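Local coordinates for phosphate-binding protein PstS 2 (Streptococcus pneumoniae, PDB 4H1X) that probably serves as the extracellular solute-binding component of an ABC transporter that imports phosphate, belonging to the periplasmic binding protein superfamily, at residues Ser127-Gln132 with Thr146-Ser151; Ser168-Leu173 with Asp225-Asp230. All coordinates share one frame; numbering follows the deposited sequence. Where two conformers were deposited one is given.

The two contacts lie in series along the chain, interaction 1 closing before interaction 2 opens, and their centres are about 14 Å apart. Interaction 1 is peripheral, about 22 Å from the centre of the chain, and ties the start of helix 128-136 to the loop leading into strand 155-162. Interaction 2 is buried, about 9 Å from that centre, where helix 164-180 packs on the bulged strand 223-236. The two meet where Gly-130 O touches Leu-173 CD2 at 3.6 Å, so helix 128-136 rests against helix 164-180. Both contacts thus belong to the same side of the binding protein, interaction 2 in its interior and interaction 1 at its border.

Interaction 1: residues Ser127-Gln132 with Thr146-Ser151; sequences SKQGQQ and TTEYTS
A capped helix start meets an extended loop here, at the edge of the fold: Ser-127 separates helix 116-126 from helix 128-136, and residues 146-151 run past it on the way to strand 155-162. One backbone hydrogen bond joins the segments, from Lys-128 N to Thr-147 O at 2.9 Å. The donor lies nearly on the C=O axis (169° at the oxygen), although the hydrogen bond is bent at the hydrogen, 148°. The same carbonyl receives a CA-H...O contact from Ser-127.

Ser-127 suits the junction because its hydroxyl, set between the backbone N and the carbonyl carbon (chi1 73°), turns back to the helix and accepts from Gly-130 N at 3.0 Å as the N-cap. OG is also hydrogen-bonded to Phe-124 O, in the preceding helix. That leaves its CB to pack against Tyr-149 CB, 3.5 Å away. Tyr-149 holds CG anti to its backbone N, which sends the ring inward, edge-to-face with Phe-124, while its OH bonds to Asp-120 and Asn-181.

At the other end of the contact, Thr-146 OG1 sits beside the first helical turn, 3.4 Å from Lys-128 CB. The extended Gln-131 side chain crosses Thr-146 obliquely, its OE1 3.8 Å from Thr-146 CB, and its NE2 bonds to Glu-145 O. The lysine chain, stretched out beyond CG, leads away from the loop.

Gly-130 N is thus satisfied by the Ser-127 cap and Lys-128 N by the Thr-147 carbonyl; of the two bonds, the second ties the loop to the helix start. Van der Waals contact between side chains accounts for much of the rest, and Tyr-149 anchors the loop inward.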
loop_
_atom_site.group_PDB
_atom_site.type_symbol
_atom_site.label_atom_id
_atom_site.label_comp_id
_atom_site.label_asym_id
_atom_site.label_seq_id
_atom_site.Cartn_x
_atom_site.Cartn_y
_atom_site.Cartn_z
ATOM N N SER A 127 16.190 7.876 8.748
ATOM C CA SER A 127 16.952 7.464 9.937
ATOM C C SER A 127 16.542 6.103 10.493
ATOM O O SER A 127 15.473 5.587 10.151
ATOM C CB SER A 127 16.791 8.499 11.042
ATOM O OG SER A 127 15.503 8.444 11.632
ATOM N N LYS A 128 17.356 5.579 11.438
ATOM C CA LYS A 128 17.053 4.325 12.145
ATOM C C LYS A 128 15.688 4.470 12.852
ATOM O O LYS A 128 14.873 3.556 12.772
ATOM C CB LYS A 128 18.186 3.996 13.145
ATOM C CG LYS A 128 18.092 2.588 13.741
ATOM C CD LYS A 128 19.343 2.251 14.548
ATOM C CE LYS A 128 19.485 0.769 14.806
ATOM N NZ LYS A 128 20.805 0.450 15.422
ATOM N N GLN A 129 15.408 5.646 13.457
ATOM C CA GLN A 129 14.119 5.927 14.142
ATOM C C GLN A 129 12.944 5.942 13.161
ATOM O O GLN A 129 11.884 5.399 13.471
ATOM C CB GLN A 129 14.151 7.283 14.861
ATOM C CG GLN A 129 15.225 7.453 15.913
ATOM C CD GLN A 129 15.275 8.902 16.327
ATOM O OE1 GLN A 129 16.305 9.584 16.214
ATOM N NE2 GLN A 129 14.141 9.415 16.777
ATOM N N GLY A 130 13.134 6.584 12.004
ATOM C CA GLY A 130 12.120 6.645 10.956
ATOM C C GLY A 130 11.785 5.277 10.400
ATOM O O GLY A 130 10.607 4.929 10.253
ATOM N N GLN A 131 12.828 4.469 10.140
ATOM C CA GLN A 131 12.676 3.101 9.636
ATOM C C GLN A 131 11.947 2.259 10.672
ATOM O O GLN A 131 11.115 1.419 10.299
ATOM C CB GLN A 131 14.035 2.469 9.307
ATOM C CG GLN A 131 14.757 3.068 8.104
ATOM C CD GLN A 131 16.019 2.299 7.753
ATOM O OE1 GLN A 131 16.411 1.321 8.408
ATOM N NE2 GLN A 131 16.698 2.732 6.714
ATOM N N GLN A 132 12.218 2.501 11.976
ATOM C CA GLN A 132 11.532 1.754 13.040
ATOM C C GLN A 132 10.010 2.072 13.066
ATOM O O GLN A 132 9.200 1.185 13.346
ATOM C CB GLN A 132 12.177 2.009 14.411
ATOM C CG GLN A 132 11.819 0.936 15.447
ATOM C CD GLN A 132 12.267 -0.454 15.044
ATOM O OE1 GLN A 132 13.436 -0.700 14.714
ATOM N NE2 GLN A 132 11.331 -1.389 15.022
ATOM N N THR A 146 21.201 2.615 6.971
ATOM C CA THR A 146 20.530 3.445 7.969
ATOM C C THR A 146 21.453 4.566 8.502
ATOM O O THR A 146 22.654 4.358 8.698
ATOM C CB THR A 146 19.959 2.542 9.080
ATOM O OG1 THR A 146 19.167 3.321 9.967
ATOM C CG2 THR A 146 21.034 1.730 9.842
ATOM N N THR A 147 20.872 5.756 8.724
ATOM C CA THR A 147 21.574 6.937 9.244
ATOM C C THR A 147 21.020 7.325 10.621
ATOM O O THR A 147 19.955 6.843 11.026
ATOM C CB THR A 147 21.501 8.128 8.259
ATOM O OG1 THR A 147 20.170 8.663 8.209
ATOM C CG2 THR A 147 22.016 7.777 6.858
ATOM N N GLU A 148 21.773 8.159 11.358
ATOM C CA GLU A 148 21.352 8.628 12.663
ATOM C C GLU A 148 20.685 9.989 12.486
ATOM O O GLU A 148 21.073 10.754 11.591
ATOM C CB GLU A 148 22.558 8.697 13.641
ATOM C CG GLU A 148 22.208 9.018 15.095
ATOM C CD GLU A 148 21.165 8.151 15.788
ATOM O OE1 GLU A 148 21.185 6.912 15.596
ATOM O OE2 GLU A 148 20.345 8.716 16.551
ATOM N N TYR A 149 19.648 10.251 13.288
ATOM C CA TYR A 149 18.932 11.532 13.330
ATOM C C TYR A 149 19.085 12.186 14.710
ATOM O O TYR A 149 18.805 11.544 15.725
ATOM C CB TYR A 149 17.418 11.363 13.019
ATOM C CG TYR A 149 16.659 12.678 13.052
ATOM C CD1 TYR A 149 16.626 13.515 11.940
ATOM C CD2 TYR A 149 15.998 13.097 14.204
ATOM C CE1 TYR A 149 15.969 14.747 11.976
ATOM C CE2 TYR A 149 15.355 14.332 14.263
ATOM C CZ TYR A 149 15.340 15.154 13.144
ATOM O OH TYR A 149 14.702 16.364 13.201
ATOM N N THR A 150 19.417 13.483 14.738
ATOM C CA THR A 150 19.458 14.315 15.951
ATOM C C THR A 150 18.593 15.553 15.670
ATOM O O THR A 150 18.794 16.227 14.650
ATOM C CB THR A 150 20.907 14.646 16.385
ATOM O OG1 THR A 150 21.555 13.428 16.774
ATOM C CG2 THR A 150 20.964 15.655 17.550
ATOM N N SER A 151 17.628 15.851 16.562
ATOM C CA SER A 151 16.739 17.007 16.342
ATOM C C SER A 151 17.479 18.353 16.341
ATOM O O SER A 151 18.398 18.563 17.137
ATOM C CB SER A 151 15.625 17.053 17.382
ATOM O OG SER A 151 14.765 18.153 17.124
#

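Interaction 2: residues Ser168-Leu173 with Asp225-Asp230; sequences SLMEKL and DAIALD
A helix packs on a bulged strand in this contact, within the interior of an alpha/beta fold of the periplasmic binding protein type. Helix 164-180 lies against strand 223-236 where the strand turns a corner at Ile-227. Ile-227 and Ala-228 both face Phe-106 of the neighbouring antiparallel strand 103-110, a classic beta bulge, and both also direct their CB atoms toward the helix.

The centre of the contact is the CD1 methyl of Ile-227. CG1 is wedged between the backbone N and the carbonyl carbon (chi1 64°), and the branch then runs out extended (chi2 165°), so that CD1 reaches three side chains of the helix. Leu-173 CD1 touches it at 3.8 Å, and the CE methyl of Met-170, a selenomethionine, comes equally close, at 3.8 Å. Leu-169 CD2 lies slightly farther from that methyl, at 4.0 Å, and also meets Ala-228 CB at 3.8 Å.

The approaches differ. Each leucine runs antiparallel to the Ile-227 side chain, whereas Met-170 lies nearly perpendicular to it. Met-170 leaves the helix alongside the strand, CG anti to its backbone N (chi1 -172°), and bends at chi2 and chi3 carry CE to Ile-227. Ala-228 suits its place because its short side chain is just the methyl that Leu-169 CD2 packs against. Helices 116-126 and 128-136 add Ile-125 against Ile-227 and Val-134 against Ala-228.

No hydrogen bond crosses between the segments, and all five touching residues are buried; cohesion here comes from methyl-to-methyl dispersion and exclusion of water, with the bulge presenting two successive side chains to one helix.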
loop_
_atom_site.group_PDB
_atom_site.type_symbol
_atom_site.label_atom_id
_atom_site.label_comp_id
_atom_site.label_asym_id
_atom_site.label_seq_id
_atom_site.Cartn_x
_atom_site.Cartn_y
_atom_site.Cartn_z
ATOM N N SER A 168 -1.927 7.237 6.457
ATOM C CA SER A 168 -1.837 6.713 7.822
ATOM C C SER A 168 -0.385 6.603 8.264
ATOM O O SER A 168 -0.057 7.087 9.346
ATOM C CB SER A 168 -2.544 5.368 7.963
ATOM O OG SER A 168 -2.522 5.006 9.333
ATOM N N LEU A 169 0.476 6.027 7.405
ATOM C CA LEU A 169 1.893 5.874 7.705
ATOM C C LEU A 169 2.577 7.246 7.844
ATOM O O LEU A 169 3.391 7.433 8.760
ATOM C CB LEU A 169 2.599 5.030 6.641
ATOM C CG LEU A 169 4.124 4.868 6.868
ATOM C CD1 LEU A 169 4.435 4.209 8.240
ATOM C CD2 LEU A 169 4.762 4.093 5.737
HETATM N N MSE A 170 2.239 8.200 6.954
HETATM C CA MSE A 170 2.790 9.554 7.014
HETATM C C MSE A 170 2.432 10.200 8.354
HETATM O O MSE A 170 3.290 10.846 8.956
HETATM C CB MSE A 170 2.266 10.388 5.836
HETATM C CG MSE A 170 2.934 11.723 5.715
HETATM SE SE MSE A 170 4.923 11.541 5.694
HETATM C CE MSE A 170 5.205 10.520 4.251
ATOM N N GLU A 171 1.182 9.985 8.840
ATOM C CA GLU A 171 0.719 10.497 10.133
ATOM C C GLU A 171 1.634 9.958 11.258
ATOM O O GLU A 171 2.068 10.725 12.115
ATOM C CB GLU A 171 -0.760 10.122 10.361
ATOM C CG GLU A 171 -1.737 10.988 9.569
ATOM C CD GLU A 171 -3.080 10.401 9.151
ATOM O OE1 GLU A 171 -3.583 9.470 9.824
ATOM O OE2 GLU A 171 -3.653 10.918 8.164
ATOM N N LYS A 172 1.960 8.642 11.227
ATOM C CA LYS A 172 2.837 8.030 12.257
ATOM C C LYS A 172 4.242 8.685 12.213
ATOM O O LYS A 172 4.851 8.975 13.253
ATOM C CB LYS A 172 2.948 6.493 12.064
ATOM C CG LYS A 172 1.620 5.696 12.144
ATOM C CD LYS A 172 0.986 5.775 13.525
ATOM C CE LYS A 172 -0.193 4.825 13.633
ATOM N NZ LYS A 172 -0.933 5.057 14.897
ATOM N N LEU A 173 4.734 8.930 11.005
ATOM C CA LEU A 173 6.065 9.542 10.822
ATOM C C LEU A 173 6.049 10.988 11.302
ATOM O O LEU A 173 6.975 11.376 12.025
ATOM C CB LEU A 173 6.533 9.435 9.378
ATOM C CG LEU A 173 6.936 8.005 8.935
ATOM C CD1 LEU A 173 6.965 7.882 7.415
ATOM C CD2 LEU A 173 8.329 7.577 9.530
ATOM N N ASP A 225 11.308 8.390 -3.680
ATOM C CA ASP A 225 11.986 7.530 -2.734
ATOM C C ASP A 225 10.970 6.606 -2.058
ATOM O O ASP A 225 9.965 7.087 -1.528
ATOM C CB ASP A 225 12.663 8.449 -1.709
ATOM C CG ASP A 225 13.248 7.750 -0.516
ATOM O OD1 ASP A 225 14.130 6.881 -0.712
ATOM O OD2 ASP A 225 12.848 8.092 0.619
ATOM N N ALA A 226 11.216 5.285 -2.083
ATOM C CA ALA A 226 10.271 4.351 -1.442
ATOM C C ALA A 226 10.548 4.274 0.062
ATOM O O ALA A 226 11.585 3.747 0.476
ATOM C CB ALA A 226 10.360 2.971 -2.084
ATOM N N ILE A 227 9.629 4.806 0.874
ATOM C CA ILE A 227 9.748 4.808 2.339
ATOM C C ILE A 227 9.221 3.484 2.916
ATOM O O ILE A 227 9.498 3.165 4.059
ATOM C CB ILE A 227 9.053 6.028 2.992
ATOM C CG1 ILE A 227 7.526 6.031 2.772
ATOM C CG2 ILE A 227 9.711 7.322 2.536
ATOM C CD1 ILE A 227 6.682 7.018 3.705
ATOM N N ALA A 228 8.466 2.728 2.132
ATOM C CA ALA A 228 7.911 1.447 2.565
ATOM C C ALA A 228 7.440 0.642 1.379
ATOM O O ALA A 228 7.118 1.212 0.322
ATOM C CB ALA A 228 6.727 1.672 3.510
ATOM N N LEU A 229 7.350 -0.676 1.575
ATOM C CA LEU A 229 6.750 -1.593 0.610
ATOM C C LEU A 229 5.517 -2.152 1.259
ATOM O O LEU A 229 5.543 -2.557 2.432
ATOM C CB LEU A 229 7.702 -2.710 0.158
ATOM C CG LEU A 229 9.002 -2.275 -0.516
ATOM C CD1 LEU A 229 9.823 -3.498 -0.881
ATOM C CD2 LEU A 229 8.734 -1.434 -1.752
ATOM N N ASP A 230 4.415 -2.092 0.534
ATOM C CA ASP A 230 3.150 -2.567 1.044
ATOM C C ASP A 230 2.766 -3.807 0.280
ATOM O O ASP A 230 2.430 -3.711 -0.897
ATOM C CB ASP A 230 2.077 -1.468 0.909
ATOM C CG ASP A 230 0.689 -1.906 1.345
ATOM O OD1 ASP A 230 0.563 -2.488 2.461
ATOM O OD2 ASP A 230 -0.265 -1.702 0.564
#